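Local atomic coordinates of succinate dehydrogenase (Membrane anchor subunit) (Mycolicibacterium smegmatis, PDB entry 7D6V), a protein that anchors succinate dehydrogenase in the membrane, holds a Rieske-type iron-sulfur cluster there and binds ubiquinone-1, probably passing electrons from succinate oxidation to quinone. Residues Trp60-Phe70 against Leu251-Ala262; Ser208-Arg216 against Arg226-Ser234. One frame throughout, in Å; residues are numbered along the deposited sequence.

Contact 1 of 2, residues Trp60-Phe70 against Leu251-Ala262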
loop_
_atom_site.group_PDB
_atom_site.type_symbol
_atom_site.label_atom_id
_atom_site.label_comp_id
_atom_site.label_asym_id
_atom_site.label_seq_id
_atom_site.Cartn_x
_atom_site.Cartn_y
_atom_site.Cartn_z
ATOM N N TRP C 60 51.658 28.414 -0.717
ATOM C CA TRP C 60 51.412 29.757 -0.212
ATOM C C TRP C 60 51.870 30.777 -1.240
ATOM O O TRP C 60 53.018 30.731 -1.688
ATOM C CB TRP C 60 52.149 29.967 1.117
ATOM C CG TRP C 60 52.203 31.379 1.618
ATOM C CD1 TRP C 60 53.304 32.173 1.699
ATOM C CD2 TRP C 60 51.117 32.143 2.150
ATOM N NE1 TRP C 60 52.971 33.391 2.232
ATOM C CE2 TRP C 60 51.633 33.398 2.518
ATOM C CE3 TRP C 60 49.758 31.893 2.345
ATOM C CZ2 TRP C 60 50.839 34.398 3.065
ATOM C CZ3 TRP C 60 48.973 32.886 2.889
ATOM C CH2 TRP C 60 49.515 34.121 3.243
ATOM N N VAL C 61 50.978 31.693 -1.610
ATOM C CA VAL C 61 51.328 32.842 -2.436
ATOM C C VAL C 61 51.478 34.046 -1.519
ATOM O O VAL C 61 50.504 34.490 -0.898
ATOM C CB VAL C 61 50.278 33.106 -3.524
ATOM C CG1 VAL C 61 50.813 34.100 -4.531
ATOM C CG2 VAL C 61 49.883 31.820 -4.208
ATOM N N ALA C 62 52.696 34.581 -1.438
ATOM C CA ALA C 62 52.960 35.689 -0.528
ATOM C C ALA C 62 52.271 36.969 -0.984
ATOM O O ALA C 62 51.841 37.776 -0.152
ATOM C CB ALA C 62 54.464 35.908 -0.395
ATOM N N ASP C 63 52.166 37.178 -2.299
ATOM C CA ASP C 63 51.634 38.436 -2.816
ATOM C C ASP C 63 50.152 38.593 -2.502
ATOM O O ASP C 63 49.720 39.640 -2.008
ATOM C CB ASP C 63 51.868 38.522 -4.320
ATOM C CG ASP C 63 53.149 39.238 -4.666
ATOM O OD1 ASP C 63 53.285 39.686 -5.823
ATOM O OD2 ASP C 63 54.020 39.360 -3.780
ATOM N N TYR C 64 49.356 37.568 -2.786
ATOM C CA TYR C 64 47.909 37.650 -2.654
ATOM C C TYR C 64 47.382 36.837 -1.486
ATOM O O TYR C 64 46.167 36.662 -1.370
ATOM C CB TYR C 64 47.237 37.204 -3.952
ATOM C CG TYR C 64 47.947 37.700 -5.185
ATOM C CD1 TYR C 64 48.265 39.040 -5.333
ATOM C CD2 TYR C 64 48.314 36.827 -6.193
ATOM C CE1 TYR C 64 48.925 39.495 -6.447
ATOM C CE2 TYR C 64 48.970 37.275 -7.315
ATOM C CZ TYR C 64 49.273 38.609 -7.437
ATOM O OH TYR C 64 49.928 39.054 -8.559
ATOM N N HIS C 65 48.267 36.329 -0.627
ATOM C CA HIS C 65 47.873 35.632 0.594
ATOM C C HIS C 65 46.951 34.453 0.292
ATOM O O HIS C 65 45.872 34.312 0.869
ATOM C CB HIS C 65 47.225 36.603 1.583
ATOM C CG HIS C 65 48.205 37.470 2.310
ATOM N ND1 HIS C 65 48.793 38.573 1.733
ATOM C CD2 HIS C 65 48.684 37.408 3.573
ATOM C CE1 HIS C 65 49.602 39.145 2.604
ATOM N NE2 HIS C 65 49.554 38.458 3.729
ATOM N N TYR C 66 47.387 33.597 -0.623
ATOM C CA TYR C 66 46.648 32.400 -0.990
ATOM C C TYR C 66 47.230 31.214 -0.241
ATOM O O TYR C 66 48.442 30.992 -0.277
ATOM C CB TYR C 66 46.720 32.140 -2.494
ATOM C CG TYR C 66 45.946 33.101 -3.354
ATOM C CD1 TYR C 66 44.834 33.764 -2.867
ATOM C CD2 TYR C 66 46.323 33.331 -4.666
ATOM C CE1 TYR C 66 44.126 34.640 -3.663
ATOM C CE2 TYR C 66 45.622 34.200 -5.468
ATOM C CZ TYR C 66 44.525 34.850 -4.963
ATOM O OH TYR C 66 43.827 35.719 -5.763
ATOM N N LEU C 67 46.369 30.452 0.424
ATOM C CA LEU C 67 46.791 29.287 1.185
ATOM C C LEU C 67 45.904 28.107 0.828
ATOM O O LEU C 67 44.675 28.215 0.860
ATOM C CB LEU C 67 46.737 29.555 2.689
ATOM C CG LEU C 67 47.208 28.414 3.589
ATOM C CD1 LEU C 67 48.667 28.093 3.331
ATOM C CD2 LEU C 67 46.987 28.773 5.038
ATOM N N THR C 68 46.531 26.990 0.485
ATOM C CA THR C 68 45.790 25.780 0.172
ATOM C C THR C 68 45.050 25.277 1.409
ATOM O O THR C 68 45.595 25.321 2.518
ATOM C CB THR C 68 46.740 24.699 -0.341
ATOM O OG1 THR C 68 47.431 25.175 -1.500
ATOM C CG2 THR C 68 45.976 23.466 -0.707
ATOM N N PRO C 69 43.810 24.802 1.264
ATOM C CA PRO C 69 43.127 24.176 2.407
ATOM C C PRO C 69 43.827 22.939 2.937
ATOM O O PRO C 69 43.642 22.602 4.113
ATOM C CB PRO C 69 41.743 23.834 1.841
ATOM C CG PRO C 69 41.566 24.742 0.688
ATOM C CD PRO C 69 42.919 24.964 0.105
ATOM N N PHE C 70 44.615 22.245 2.116
ATOM C CA PHE C 70 45.364 21.086 2.585
ATOM C C PHE C 70 46.536 21.468 3.478
ATOM O O PHE C 70 47.147 20.580 4.081
ATOM C CB PHE C 70 45.854 20.258 1.396
ATOM C CG PHE C 70 44.794 19.381 0.790
ATOM C CD1 PHE C 70 44.655 19.280 -0.578
ATOM C CD2 PHE C 70 43.939 18.653 1.594
ATOM C CE1 PHE C 70 43.687 18.480 -1.137
ATOM C CE2 PHE C 70 42.966 17.847 1.040
ATOM C CZ PHE C 70 42.841 17.763 -0.328
ATOM N N LEU C 251 38.141 20.703 -3.806
ATOM C CA LEU C 251 39.380 20.693 -3.039
ATOM C C LEU C 251 40.567 20.387 -3.938
ATOM O O LEU C 251 41.611 21.050 -3.863
ATOM C CB LEU C 251 39.290 19.666 -1.910
ATOM C CG LEU C 251 38.650 20.102 -0.595
ATOM C CD1 LEU C 251 38.218 18.888 0.205
ATOM C CD2 LEU C 251 39.610 20.958 0.205
ATOM N N VAL C 252 40.421 19.382 -4.806
ATOM C CA VAL C 252 41.530 19.015 -5.681
ATOM C C VAL C 252 41.886 20.167 -6.614
ATOM O O VAL C 252 43.063 20.496 -6.790
ATOM C CB VAL C 252 41.199 17.730 -6.463
ATOM C CG1 VAL C 252 42.247 17.478 -7.529
ATOM C CG2 VAL C 252 41.117 16.553 -5.517
ATOM N N LEU C 253 40.879 20.808 -7.214
ATOM C CA LEU C 253 41.170 21.918 -8.121
ATOM C C LEU C 253 41.731 23.130 -7.392
ATOM O O LEU C 253 42.596 23.828 -7.929
ATOM C CB LEU C 253 39.944 22.308 -8.949
ATOM C CG LEU C 253 39.565 21.449 -10.164
ATOM C CD1 LEU C 253 38.999 20.087 -9.838
ATOM C CD2 LEU C 253 38.600 22.228 -11.045
ATOM N N THR C 254 41.251 23.416 -6.181
ATOM C CA THR C 254 41.803 24.535 -5.425
ATOM C C THR C 254 43.280 24.310 -5.127
ATOM O O THR C 254 44.115 25.197 -5.356
ATOM C CB THR C 254 41.003 24.731 -4.140
ATOM O OG1 THR C 254 39.606 24.661 -4.442
ATOM C CG2 THR C 254 41.300 26.089 -3.526
ATOM N N ASP C 255 43.625 23.108 -4.646
ATOM C CA ASP C 255 45.033 22.764 -4.460
ATOM C C ASP C 255 45.819 22.906 -5.753
ATOM O O ASP C 255 46.914 23.474 -5.762
ATOM C CB ASP C 255 45.179 21.341 -3.927
ATOM C CG ASP C 255 46.527 21.105 -3.271
ATOM O OD1 ASP C 255 46.588 20.864 -2.056
ATOM O OD2 ASP C 255 47.547 21.159 -3.986
ATOM N N PHE C 256 45.293 22.363 -6.851
ATOM C CA PHE C 256 46.052 22.349 -8.094
ATOM C C PHE C 256 46.327 23.763 -8.587
ATOM O O PHE C 256 47.458 24.085 -8.977
ATOM C CB PHE C 256 45.302 21.534 -9.146
ATOM C CG PHE C 256 46.119 21.218 -10.358
ATOM C CD1 PHE C 256 47.264 20.453 -10.250
ATOM C CD2 PHE C 256 45.744 21.682 -11.602
ATOM C CE1 PHE C 256 48.019 20.161 -11.357
ATOM C CE2 PHE C 256 46.495 21.393 -12.713
ATOM C CZ PHE C 256 47.635 20.633 -12.591
ATOM N N TYR C 257 45.314 24.630 -8.551
ATOM C CA TYR C 257 45.499 26.008 -8.991
ATOM C C TYR C 257 46.489 26.744 -8.102
ATOM O O TYR C 257 47.372 27.458 -8.596
ATOM C CB TYR C 257 44.157 26.742 -9.016
ATOM C CG TYR C 257 44.272 28.159 -9.524
ATOM C CD1 TYR C 257 44.207 28.438 -10.878
ATOM C CD2 TYR C 257 44.463 29.217 -8.650
ATOM C CE1 TYR C 257 44.323 29.725 -11.345
ATOM C CE2 TYR C 257 44.579 30.505 -9.110
ATOM C CZ TYR C 257 44.508 30.754 -10.457
ATOM O OH TYR C 257 44.621 32.042 -10.917
ATOM N N ILE C 258 46.349 26.602 -6.780
ATOM C CA ILE C 258 47.250 27.318 -5.883
ATOM C C ILE C 258 48.680 26.838 -6.079
ATOM O O ILE C 258 49.619 27.638 -6.094
ATOM C CB ILE C 258 46.791 27.175 -4.421
ATOM C CG1 ILE C 258 45.488 27.934 -4.204
ATOM C CG2 ILE C 258 47.842 27.726 -3.477
ATOM C CD1 ILE C 258 45.018 27.940 -2.777
ATOM N N MET C 259 48.868 25.526 -6.244
ATOM C CA MET C 259 50.195 24.988 -6.519
ATOM C C MET C 259 50.771 25.553 -7.809
ATOM O O MET C 259 51.959 25.894 -7.869
ATOM C CB MET C 259 50.129 23.467 -6.599
ATOM C CG MET C 259 51.467 22.803 -6.834
ATOM S SD MET C 259 51.311 21.014 -6.897
ATOM C CE MET C 259 50.491 20.815 -8.472
ATOM N N LEU C 260 49.951 25.641 -8.858
ATOM C CA LEU C 260 50.432 26.191 -10.119
ATOM C C LEU C 260 50.890 27.631 -9.952
ATOM O O LEU C 260 51.935 28.028 -10.479
ATOM C CB LEU C 260 49.339 26.100 -11.179
ATOM C CG LEU C 260 49.126 24.735 -11.817
ATOM C CD1 LEU C 260 47.772 24.689 -12.479
ATOM C CD2 LEU C 260 50.223 24.473 -12.818
ATOM N N VAL C 261 50.124 28.426 -9.206
ATOM C CA VAL C 261 50.486 29.828 -9.019
ATOM C C VAL C 261 51.736 29.960 -8.154
ATOM O O VAL C 261 52.600 30.802 -8.423
ATOM C CB VAL C 261 49.301 30.615 -8.436
ATOM C CG1 VAL C 261 49.687 32.062 -8.228
ATOM C CG2 VAL C 261 48.112 30.521 -9.364
ATOM N N ALA C 262 51.863 29.141 -7.108
ATOM C CA ALA C 262 53.041 29.237 -6.248
ATOM C C ALA C 262 54.295 28.821 -7.007
ATOM O O ALA C 262 55.332 29.491 -6.929
ATOM C CB ALA C 262 52.863 28.385 -5.000
#

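Contact 2 of 2, residues Ser208-Arg216 against Arg226-Ser234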
loop_
_atom_site.group_PDB
_atom_site.type_symbol
_atom_site.label_atom_id
_atom_site.label_comp_id
_atom_site.label_asym_id
_atom_site.label_seq_id
_atom_site.Cartn_x
_atom_site.Cartn_y
_atom_site.Cartn_z
ATOM N N SER C 208 24.227 14.175 10.879
ATOM C CA SER C 208 24.298 14.539 12.290
ATOM C C SER C 208 23.829 15.966 12.521
ATOM O O SER C 208 23.247 16.261 13.569
ATOM C CB SER C 208 25.719 14.355 12.814
ATOM O OG SER C 208 26.072 12.987 12.856
ATOM N N CYS C 209 24.083 16.864 11.569
ATOM C CA CYS C 209 23.551 18.219 11.666
ATOM C C CYS C 209 22.027 18.210 11.644
ATOM O O CYS C 209 21.383 18.949 12.396
ATOM C CB CYS C 209 24.098 19.079 10.529
ATOM S SG CYS C 209 23.512 20.784 10.535
ATOM N N ARG C 210 21.438 17.375 10.787
ATOM C CA ARG C 210 19.987 17.260 10.728
ATOM C C ARG C 210 19.417 16.797 12.060
ATOM O O ARG C 210 18.386 17.302 12.515
ATOM C CB ARG C 210 19.596 16.291 9.614
ATOM C CG ARG C 210 18.145 16.345 9.204
ATOM C CD ARG C 210 17.835 15.231 8.230
ATOM N NE ARG C 210 16.433 15.213 7.835
ATOM C CZ ARG C 210 15.820 14.153 7.328
ATOM N NH1 ARG C 210 16.483 13.021 7.161
ATOM N NH2 ARG C 210 14.542 14.221 6.994
ATOM N N HIS C 211 20.077 15.832 12.696
ATOM C CA HIS C 211 19.632 15.345 13.995
ATOM C C HIS C 211 19.794 16.408 15.075
ATOM O O HIS C 211 18.889 16.613 15.891
ATOM C CB HIS C 211 20.413 14.083 14.350
ATOM C CG HIS C 211 20.134 13.562 15.723
ATOM N ND1 HIS C 211 21.018 13.721 16.766
ATOM C CD2 HIS C 211 19.083 12.872 16.220
ATOM C CE1 HIS C 211 20.519 13.161 17.849
ATOM N NE2 HIS C 211 19.346 12.638 17.547
ATOM N N VAL C 212 20.936 17.095 15.092
ATOM C CA VAL C 212 21.230 18.034 16.169
ATOM C C VAL C 212 20.335 19.264 16.081
ATOM O O VAL C 212 19.872 19.780 17.106
ATOM C CB VAL C 212 22.724 18.405 16.149
ATOM C CG1 VAL C 212 22.982 19.655 16.961
ATOM C CG2 VAL C 212 23.553 17.257 16.685
ATOM N N THR C 213 20.066 19.751 14.868
ATOM C CA THR C 213 19.295 20.982 14.726
ATOM C C THR C 213 17.853 20.788 15.178
ATOM O O THR C 213 17.398 21.432 16.128
ATOM C CB THR C 213 19.349 21.473 13.279
ATOM O OG1 THR C 213 19.132 20.375 12.387
ATOM C CG2 THR C 213 20.698 22.102 12.987
ATOM N N GLY C 214 17.111 19.916 14.504
ATOM C CA GLY C 214 15.769 19.615 14.957
ATOM C C GLY C 214 15.318 18.185 14.753
ATOM O O GLY C 214 14.157 17.861 15.010
ATOM N N GLY C 215 16.220 17.315 14.301
ATOM C CA GLY C 215 15.829 15.950 13.999
ATOM C C GLY C 215 15.427 15.149 15.218
ATOM O O GLY C 215 14.558 14.279 15.134
ATOM N N ARG C 216 16.045 15.427 16.361
ATOM C CA ARG C 216 15.777 14.698 17.593
ATOM C C ARG C 216 14.565 15.218 18.351
ATOM O O ARG C 216 14.234 14.663 19.404
ATOM C CB ARG C 216 17.005 14.747 18.501
ATOM C CG ARG C 216 17.364 16.144 18.956
ATOM C CD ARG C 216 18.594 16.138 19.835
ATOM N NE ARG C 216 18.334 15.470 21.104
ATOM C CZ ARG C 216 19.281 15.072 21.945
ATOM N NH1 ARG C 216 20.557 15.277 21.652
ATOM N NH2 ARG C 216 18.952 14.470 23.080
ATOM N N ARG C 226 13.685 25.921 15.224
ATOM C CA ARG C 226 14.386 24.689 14.903
ATOM C C ARG C 226 13.643 23.883 13.850
ATOM O O ARG C 226 14.272 23.138 13.097
ATOM C CB ARG C 226 14.606 23.872 16.173
ATOM C CG ARG C 226 15.536 24.559 17.155
ATOM C CD ARG C 226 15.605 23.834 18.475
ATOM N NE ARG C 226 16.356 22.591 18.361
ATOM C CZ ARG C 226 16.640 21.796 19.384
ATOM N NH1 ARG C 226 16.236 22.118 20.604
ATOM N NH2 ARG C 226 17.326 20.681 19.186
ATOM N N TYR C 227 12.322 24.045 13.752
ATOM C CA TYR C 227 11.582 23.422 12.659
ATOM C C TYR C 227 12.007 23.989 11.308
ATOM O O TYR C 227 12.218 23.238 10.349
ATOM C CB TYR C 227 10.081 23.610 12.870
ATOM C CG TYR C 227 9.232 22.985 11.788
ATOM C CD1 TYR C 227 9.462 21.687 11.365
ATOM C CD2 TYR C 227 8.203 23.694 11.191
ATOM C CE1 TYR C 227 8.695 21.113 10.382
ATOM C CE2 TYR C 227 7.430 23.127 10.206
ATOM C CZ TYR C 227 7.680 21.836 9.806
ATOM O OH TYR C 227 6.910 21.264 8.821
ATOM N N TRP C 228 12.138 25.313 11.215
ATOM C CA TRP C 228 12.592 25.936 9.977
ATOM C C TRP C 228 14.011 25.499 9.632
ATOM O O TRP C 228 14.314 25.166 8.473
ATOM C CB TRP C 228 12.507 27.458 10.117
ATOM C CG TRP C 228 12.820 28.224 8.874
ATOM C CD1 TRP C 228 11.946 28.591 7.897
ATOM C CD2 TRP C 228 14.099 28.729 8.479
ATOM N NE1 TRP C 228 12.599 29.288 6.913
ATOM C CE2 TRP C 228 13.925 29.386 7.245
ATOM C CE3 TRP C 228 15.378 28.682 9.042
ATOM C CZ2 TRP C 228 14.977 29.993 6.568
ATOM C CZ3 TRP C 228 16.418 29.287 8.370
ATOM C CH2 TRP C 228 16.212 29.934 7.146
ATOM N N ILE C 229 14.891 25.476 10.636
ATOM C CA ILE C 229 16.261 25.038 10.402
ATOM C C ILE C 229 16.284 23.594 9.920
ATOM O O ILE C 229 17.018 23.247 8.990
ATOM C CB ILE C 229 17.108 25.227 11.672
ATOM C CG1 ILE C 229 17.131 26.699 12.076
ATOM C CG2 ILE C 229 18.517 24.719 11.447
ATOM C CD1 ILE C 229 17.835 26.957 13.381
ATOM N N TRP C 230 15.477 22.732 10.541
ATOM C CA TRP C 230 15.434 21.329 10.155
ATOM C C TRP C 230 14.903 21.159 8.739
ATOM O O TRP C 230 15.387 20.307 7.990
ATOM C CB TRP C 230 14.582 20.550 11.157
ATOM C CG TRP C 230 14.447 19.102 10.844
ATOM C CD1 TRP C 230 15.339 18.116 11.129
ATOM C CD2 TRP C 230 13.349 18.471 10.180
ATOM N NE1 TRP C 230 14.867 16.908 10.686
ATOM C CE2 TRP C 230 13.645 17.100 10.097
ATOM C CE3 TRP C 230 12.143 18.934 9.646
ATOM C CZ2 TRP C 230 12.782 16.188 9.505
ATOM C CZ3 TRP C 230 11.291 18.027 9.059
ATOM C CH2 TRP C 230 11.612 16.670 8.993
ATOM N N THR C 231 13.911 21.961 8.351
ATOM C CA THR C 231 13.374 21.870 6.996
ATOM C C THR C 231 14.435 22.217 5.957
ATOM O O THR C 231 14.629 21.485 4.974
ATOM C CB THR C 231 12.161 22.789 6.856
ATOM O OG1 THR C 231 11.129 22.358 7.748
ATOM C CG2 THR C 231 11.632 22.763 5.434
ATOM N N GLN C 232 15.141 23.331 6.160
ATOM C CA GLN C 232 16.199 23.693 5.217
ATOM C C GLN C 232 17.342 22.682 5.220
ATOM O O GLN C 232 17.874 22.335 4.155
ATOM C CB GLN C 232 16.700 25.106 5.510
ATOM C CG GLN C 232 15.868 26.193 4.852
ATOM C CD GLN C 232 14.419 26.179 5.270
ATOM O OE1 GLN C 232 13.532 25.972 4.445
ATOM N NE2 GLN C 232 14.169 26.369 6.553
ATOM N N VAL C 233 17.728 22.188 6.395
ATOM C CA VAL C 233 18.808 21.212 6.460
ATOM C C VAL C 233 18.401 19.908 5.786
ATOM O O VAL C 233 19.232 19.246 5.164
ATOM C CB VAL C 233 19.245 21.001 7.922
ATOM C CG1 VAL C 233 20.104 19.764 8.058
ATOM C CG2 VAL C 233 20.005 22.217 8.415
ATOM N N SER C 234 17.129 19.519 5.881
ATOM C CA SER C 234 16.663 18.320 5.192
ATOM C C SER C 234 16.674 18.510 3.682
ATOM O O SER C 234 17.039 17.592 2.933
ATOM C CB SER C 234 15.263 17.954 5.676
ATOM O OG SER C 234 15.247 17.738 7.073
#

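Contact 1 of 2, residues Trp60-Phe70 against Leu251-Ala262
The F70 ring meets the carboxylate of D255 edge-on: D255 CG lies in the ring plane, and OD1 stands 2.9 Å from F70 CD1. The two planes are 45° apart, so the carboxylate is twisted against the ring instead of continuing it. F70 follows a two-stranded antiparallel β-hairpin, strands 60-61 and 66-67, with a G1 β-bulge in which H65 and Y66 both face V61; the hairpin and the 3-10 segment 69-70 after it lie along helix 240-264. L251 adds an aliphatic neighbour at the far end of the F70 ring, its CB 4.3 Å from F70 CZ. Within the hairpin, one face of the W60 ring carries the backbone N of A62, offset toward the rim, while L67 CB sits in plane at the edge; W60 meets the helix through its carbonyl O, near A262 CB. No hydrogen bond joins the two segments; the contact is mostly apolar. D255 has CG anti to its own N (chi1 -160°), which carries the carboxylate to the T68 and F70 side. OD1 lies against T68 CG2 and F70 CD1, whereas OD2 is salt-bridged to R52 of helix 33-55, a link that should stabilise the charged form. One turn on, I258 divides its branches: CG2 lies 3.3 Å from T68 OG1, and CD1 approaches the backbone of L67, 3.7 Å from its O. P69 CB meets L251 CD2 at 3.9 Å. Near the bulge the packing closes with V61 and V261, whose side chains cross at about a right angle, V61 CG2 4.0 Å from V261 CG1.

Contact 2 of 2, residues Ser208-Arg216 against Arg226-Ser234
W230 points its indole across to R210 and the glycines of helix 207-215. With CG anti to its N (chi1 179°), the ring puts CD1 3.4 Å from R210 O, which lies in its plane at the edge, while G214 O lies over one face. The extended R210 side chain runs past the pyrrole side, and its guanidinium plane is turned only 14° from the indole, though the approach is oblique, R210 NH2 3.6 Å from W230 CZ2. R210 NE donates to S234 OG at 2.9 Å, bent to 145° at the hydrogen and tilted out of the guanidinium plane. S234 OG in turn donates to W230 O, which also takes S234 N from the opposite face of its carbonyl plane; these bonds hold the hydroxyl over the centre of one indole face, at the edge of the R210 guanidinium. At the other end R226, bent at chi3, comes edge-on to T213 O: R226 NE donates over 2.7 Å, nearly straight, in the guanidinium plane, and two weak bonds from NH2 to T213 O and V212 O supplement it. A cation here, near the C-terminal end of helix 207-215, probably suits the helix dipole. Between these polar ends T213 CG2 packs on I229 CG2, and V233 CG1 on R210 CA. The helices form an antiparallel hairpin whose segment axes approach to 7.8 Å, G214 CA lying 4.1 Å from W230 CB. R210 NH2 and G215 O reach N222 and R230 of the neighbouring iron-sulfur subunit. Helix 207-215 also rests on helix 155-175, through C209 on F159 and V212 on Y160.

How the contacts relate
Both contacts are partly buried, and they lie on opposite sides of the chain's centre, their centres 34 Å apart and their nearest atoms about 17 Å apart. They share no element, but helix 224-237 of contact 2 is followed in the chain by helix 240-264 of contact 1, and contact 2 is nested within the loop closed by contact 1. Contact 1 fits a hairpin against a helix by mostly apolar packing with no hydrogen bond across it, and no other chain touches it. Contact 2 pairs two helices through arginine hydrogen bonds beside an apolar strip and faces the iron-sulfur subunit. Helix 207-215 and helix 240-264 both start at cluster-pocket residues, H207 and H240.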